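Local coordinates for protein argonaute (Methanocaldococcus jannaschii, PDB 5G5S) that cleaves single-stranded target DNA as an endonuclease guided by short single-stranded DNA, and may defend the cell against invading genetic elements, at residues A[348-353]-A[709-714]; A[531-536]-A[690-695]. All coordinates share one frame; numbering follows the deposited sequence.

Contact 1 (A[348-353]-A[709-714]); sequences DVPEII and HGFLYF
P350 meets two aromatic rings at once, H709 and F711, and a third pair, I353 with F711, completes this small junction between the Mid domain and the C-terminal tail of the chain. The backbones come nearest at P350 and H709, whose CA atoms lie 6.4 Å apart. No hydrogen bond links the two loops. Along 348-353, P350 touches first. Its CB lies 3.6 Å from CD2 of H709, approaching the imidazole obliquely, while its CG reaches CE1 of F711 at 3.7 Å. E351 and I352 carry the chain round a turn, closed by a bond from I353 N to P350 O of 3.1 Å. That turn brings I353 back to the same phenyl ring: its CG1 stands 3.9 Å from CZ of F711, the two side chains running past each other in opposite directions. The ethyl branch is placed there by a chi1 of 57°, which sets CG1 between the backbone N and the carbonyl carbon. On the other side, G710 ends helix 704-708 in a Schellman motif, its positive phi turning the chain so that H709 and F711, one residue on either side of it, both address P350. CB of H709 lies in the plane of the F711 ring, at its edge. H709 is also tied back to the helix before it, its ND1 hydrogen-bonded to the carbonyl oxygen of E705. The F711 side chain lies about 7 Å from that of K485, an inferred metal ligand, placing the junction near that site at the Mid-PIWI interface. Around it, I353 packs on P396, I427 and I488 of the Mid domain, F711 rests on L706 of helix 704-708, and the next residue, L712, reaches strand 530-537 and Y688 of helix 684-697.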
# COMPACT_ATOMS: atom_id res chain seq x y z
N ASP A 348 -13.50 -19.24 -14.47
CA ASP A 348 -14.62 -19.43 -13.54
C ASP A 348 -15.40 -18.14 -13.31
O ASP A 348 -14.81 -17.07 -13.16
CB ASP A 348 -14.15 -20.03 -12.19
CG ASP A 348 -15.26 -20.55 -11.30
OD1 ASP A 348 -16.17 -21.25 -11.82
OD2 ASP A 348 -15.20 -20.30 -10.07
N VAL A 349 -16.73 -18.26 -13.27
CA VAL A 349 -17.69 -17.18 -13.00
C VAL A 349 -18.45 -17.60 -11.71
O VAL A 349 -18.92 -18.75 -11.66
CB VAL A 349 -18.65 -16.95 -14.20
CG1 VAL A 349 -19.70 -15.88 -13.89
CG2 VAL A 349 -17.88 -16.57 -15.47
N PRO A 350 -18.57 -16.74 -10.66
CA PRO A 350 -19.29 -17.18 -9.44
C PRO A 350 -20.74 -17.57 -9.71
O PRO A 350 -21.37 -16.97 -10.59
CB PRO A 350 -19.20 -15.95 -8.52
CG PRO A 350 -18.06 -15.16 -9.04
CD PRO A 350 -18.07 -15.36 -10.52
N GLU A 351 -21.25 -18.59 -8.98
CA GLU A 351 -22.61 -19.13 -9.10
C GLU A 351 -23.71 -18.06 -8.94
O GLU A 351 -24.76 -18.16 -9.57
CB GLU A 351 -22.83 -20.29 -8.13
N ILE A 352 -23.44 -17.03 -8.11
CA ILE A 352 -24.34 -15.91 -7.82
C ILE A 352 -24.66 -15.05 -9.07
O ILE A 352 -25.73 -14.45 -9.12
CB ILE A 352 -23.75 -15.05 -6.68
N ILE A 353 -23.72 -14.98 -10.05
CA ILE A 353 -23.85 -14.22 -11.30
C ILE A 353 -23.65 -15.05 -12.60
O ILE A 353 -23.63 -14.47 -13.70
CB ILE A 353 -23.02 -12.89 -11.30
CG1 ILE A 353 -21.52 -13.13 -11.04
CG2 ILE A 353 -23.61 -11.85 -10.34
CD1 ILE A 353 -20.63 -12.59 -12.11
N HIS A 709 -16.81 -14.97 -2.51
CA HIS A 709 -16.70 -15.24 -3.93
C HIS A 709 -15.61 -14.42 -4.63
O HIS A 709 -15.44 -14.53 -5.84
CB HIS A 709 -18.06 -15.11 -4.61
CG HIS A 709 -18.92 -16.32 -4.41
ND1 HIS A 709 -19.70 -16.47 -3.28
CD2 HIS A 709 -19.06 -17.41 -5.19
CE1 HIS A 709 -20.31 -17.64 -3.42
NE2 HIS A 709 -19.96 -18.24 -4.56
N GLY A 710 -14.89 -13.61 -3.86
CA GLY A 710 -13.79 -12.79 -4.35
C GLY A 710 -14.13 -11.59 -5.22
O GLY A 710 -13.29 -11.18 -6.02
N PHE A 711 -15.33 -10.99 -5.05
CA PHE A 711 -15.73 -9.78 -5.80
C PHE A 711 -14.90 -8.59 -5.27
O PHE A 711 -14.95 -8.30 -4.08
CB PHE A 711 -17.23 -9.46 -5.60
CG PHE A 711 -18.25 -10.29 -6.34
CD1 PHE A 711 -18.33 -11.67 -6.14
CD2 PHE A 711 -19.19 -9.69 -7.17
CE1 PHE A 711 -19.29 -12.43 -6.81
CE2 PHE A 711 -20.15 -10.46 -7.84
CZ PHE A 711 -20.20 -11.82 -7.65
N LEU A 712 -14.16 -7.91 -6.17
CA LEU A 712 -13.36 -6.73 -5.84
C LEU A 712 -14.24 -5.49 -6.07
O LEU A 712 -13.85 -4.56 -6.80
CB LEU A 712 -12.08 -6.67 -6.71
CG LEU A 712 -11.04 -7.80 -6.55
CD1 LEU A 712 -10.04 -7.78 -7.70
CD2 LEU A 712 -10.30 -7.70 -5.21
N TYR A 713 -15.44 -5.49 -5.45
CA TYR A 713 -16.44 -4.43 -5.58
C TYR A 713 -16.00 -3.07 -5.04
O TYR A 713 -16.60 -2.05 -5.37
CB TYR A 713 -17.77 -4.85 -4.93
CG TYR A 713 -17.72 -5.05 -3.43
CD1 TYR A 713 -17.70 -3.96 -2.56
CD2 TYR A 713 -17.80 -6.32 -2.87
CE1 TYR A 713 -17.64 -4.14 -1.18
CE2 TYR A 713 -17.78 -6.51 -1.49
CZ TYR A 713 -17.72 -5.42 -0.65
OH TYR A 713 -17.75 -5.60 0.71
N PHE A 714 -14.98 -3.06 -4.18
CA PHE A 714 -14.46 -1.87 -3.51
C PHE A 714 -13.30 -1.17 -4.26
O PHE A 714 -12.84 -0.12 -3.81
CB PHE A 714 -14.04 -2.25 -2.07
CG PHE A 714 -13.18 -3.49 -2.01
CD1 PHE A 714 -11.80 -3.41 -2.23
CD2 PHE A 714 -13.74 -4.74 -1.78
CE1 PHE A 714 -11.01 -4.56 -2.22
CE2 PHE A 714 -12.95 -5.89 -1.78
CZ PHE A 714 -11.59 -5.79 -1.98

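Contact 2 (A[531-536]-A[690-695])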
# COMPACT_ATOMS: atom_id res chain seq x y z
N ARG A 531 -9.58 -16.62 -3.70
CA ARG A 531 -10.49 -17.60 -3.11
C ARG A 531 -11.34 -16.97 -2.03
O ARG A 531 -12.50 -17.35 -1.88
CB ARG A 531 -9.73 -18.83 -2.58
CG ARG A 531 -8.95 -19.60 -3.67
CD ARG A 531 -9.79 -20.09 -4.85
NE ARG A 531 -10.71 -21.16 -4.47
CZ ARG A 531 -10.46 -22.46 -4.60
NH1 ARG A 531 -9.30 -22.88 -5.09
NH2 ARG A 531 -11.37 -23.36 -4.22
N ARG A 532 -10.77 -16.00 -1.28
CA ARG A 532 -11.45 -15.27 -0.20
C ARG A 532 -10.85 -13.87 0.01
O ARG A 532 -9.65 -13.67 -0.12
CB ARG A 532 -11.34 -16.02 1.16
CG ARG A 532 -11.81 -17.48 1.22
CD ARG A 532 -13.33 -17.61 1.26
NE ARG A 532 -13.83 -17.35 2.60
CZ ARG A 532 -14.14 -18.29 3.48
NH1 ARG A 532 -14.01 -19.57 3.17
NH2 ARG A 532 -14.59 -17.96 4.68
N ILE A 533 -11.72 -12.92 0.32
CA ILE A 533 -11.38 -11.58 0.77
C ILE A 533 -11.95 -11.65 2.20
O ILE A 533 -13.16 -11.54 2.40
CB ILE A 533 -11.95 -10.45 -0.10
CG1 ILE A 533 -11.53 -10.61 -1.58
CG2 ILE A 533 -11.51 -9.08 0.48
CD1 ILE A 533 -12.36 -9.78 -2.58
N GLN A 534 -11.09 -12.02 3.15
CA GLN A 534 -11.45 -12.28 4.53
C GLN A 534 -11.22 -11.14 5.51
O GLN A 534 -10.09 -10.98 5.98
CB GLN A 534 -10.75 -13.57 5.02
CG GLN A 534 -11.49 -14.31 6.14
CD GLN A 534 -12.92 -14.60 5.77
OE1 GLN A 534 -13.22 -15.35 4.83
NE2 GLN A 534 -13.84 -13.95 6.48
N PRO A 535 -12.28 -10.40 5.95
CA PRO A 535 -12.09 -9.40 7.02
C PRO A 535 -11.69 -10.12 8.32
O PRO A 535 -12.13 -11.24 8.55
CB PRO A 535 -13.48 -8.75 7.18
CG PRO A 535 -14.27 -9.18 5.98
CD PRO A 535 -13.71 -10.50 5.56
N ILE A 536 -10.82 -9.51 9.13
CA ILE A 536 -10.37 -10.10 10.39
C ILE A 536 -10.82 -9.23 11.55
O ILE A 536 -10.50 -8.04 11.58
CB ILE A 536 -8.82 -10.38 10.44
CG1 ILE A 536 -8.25 -11.07 9.15
CG2 ILE A 536 -8.38 -11.09 11.74
CD1 ILE A 536 -8.76 -12.49 8.81
N ASP A 690 -4.81 -4.23 1.36
CA ASP A 690 -4.67 -2.82 1.71
C ASP A 690 -5.85 -1.98 1.19
O ASP A 690 -6.36 -1.14 1.92
CB ASP A 690 -3.32 -2.25 1.24
CG ASP A 690 -3.14 -0.79 1.62
OD1 ASP A 690 -3.11 -0.49 2.84
OD2 ASP A 690 -3.09 0.05 0.70
N LYS A 691 -6.29 -2.25 -0.06
CA LYS A 691 -7.43 -1.58 -0.69
C LYS A 691 -8.76 -1.87 0.03
O LYS A 691 -9.65 -1.01 0.04
CB LYS A 691 -7.52 -1.97 -2.18
CG LYS A 691 -6.67 -1.09 -3.11
CD LYS A 691 -6.88 -1.50 -4.56
CE LYS A 691 -6.61 -0.38 -5.56
NZ LYS A 691 -6.52 -0.88 -6.97
N PHE A 692 -8.91 -3.07 0.62
CA PHE A 692 -10.12 -3.43 1.35
C PHE A 692 -10.16 -2.72 2.69
O PHE A 692 -11.21 -2.21 3.08
CB PHE A 692 -10.28 -4.96 1.50
CG PHE A 692 -11.50 -5.36 2.31
CD1 PHE A 692 -12.76 -5.40 1.74
CD2 PHE A 692 -11.39 -5.62 3.68
CE1 PHE A 692 -13.88 -5.73 2.49
CE2 PHE A 692 -12.51 -5.96 4.43
CZ PHE A 692 -13.75 -6.02 3.83
N VAL A 693 -9.01 -2.67 3.40
CA VAL A 693 -8.87 -2.00 4.69
C VAL A 693 -9.18 -0.49 4.55
O VAL A 693 -9.92 0.04 5.39
CB VAL A 693 -7.54 -2.35 5.41
CG1 VAL A 693 -7.31 -1.50 6.67
CG2 VAL A 693 -7.51 -3.84 5.78
N LYS A 694 -8.70 0.15 3.46
CA LYS A 694 -8.99 1.56 3.17
C LYS A 694 -10.48 1.76 2.91
O LYS A 694 -11.07 2.69 3.46
CB LYS A 694 -8.16 2.11 1.98
CG LYS A 694 -6.64 2.15 2.17
CD LYS A 694 -6.17 3.03 3.33
CE LYS A 694 -4.74 2.75 3.73
NZ LYS A 694 -4.44 3.22 5.11
N ALA A 695 -11.09 0.87 2.10
CA ALA A 695 -12.51 0.87 1.74
C ALA A 695 -13.39 0.76 2.98
O ALA A 695 -14.38 1.49 3.10
CB ALA A 695 -12.82 -0.27 0.78
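F692 is the residue of helix 684-697 that meets strand 530-537, and two strand residues, I533 and P535, receive its ring. Two positions before it in sequence comes D690, probably an active-site residue and manganese ligand, as in related Argonautes, whose carboxylate lies close to that of D506; K691 follows. Neither touches the strand. At F692 the helix turns its side chain toward the sheet, with CG anti to the backbone N (chi1 177°), and the phenyl ring spans the gap between backbones whose nearest CA atoms, those of I533 and F692, are 8.3 Å apart. The methyl CG2 of I533 sits over one face of the ring, 4.1 Å from both CG and CD1. The proline ring takes the far end: CG of P535 is 3.9 Å from CZ of F692, and its CB is 4.0 Å from CE2, approached obliquely. I533 and P535 are alternate residues of the strand, and Q534 between them points away from the helix. V693 turns to C520 of the neighbouring strand 517-525, while A695, three residues after F692, packs against W700 and F714. The contact thus joins a helix of the RNase H-like PIWI fold to the face of its central sheet. With no polar group of one segment bonded to the other, its chemistry is wholly apolar: shape and burial hold the helix that carries D690 against the sheet, with the F692 side chain about 8 Å from that of D506, probably a metal ligand.

From the N terminus, 348-353 comes first, at the start of the Mid domain, and its partner 709-714 ends one residue short of the C terminus, so contact 1 closes a loop of 355 residues. Contact 2 opens and closes within that span: strand segment 531-536 meets helix segment 690-695, with 153 residues between them. The loops therefore nest without crossing. The centres are 14 Å apart, yet the two touch, because the C-terminal residues reach both elements of contact 2: F711 O is 3.3 Å from I533 CD1, and F714 CE2 is 3.6 Å from F692 CD1, ring edge-to-face. They thus join the Mid loop 348-353 to strand 530-537 and helix 684-697.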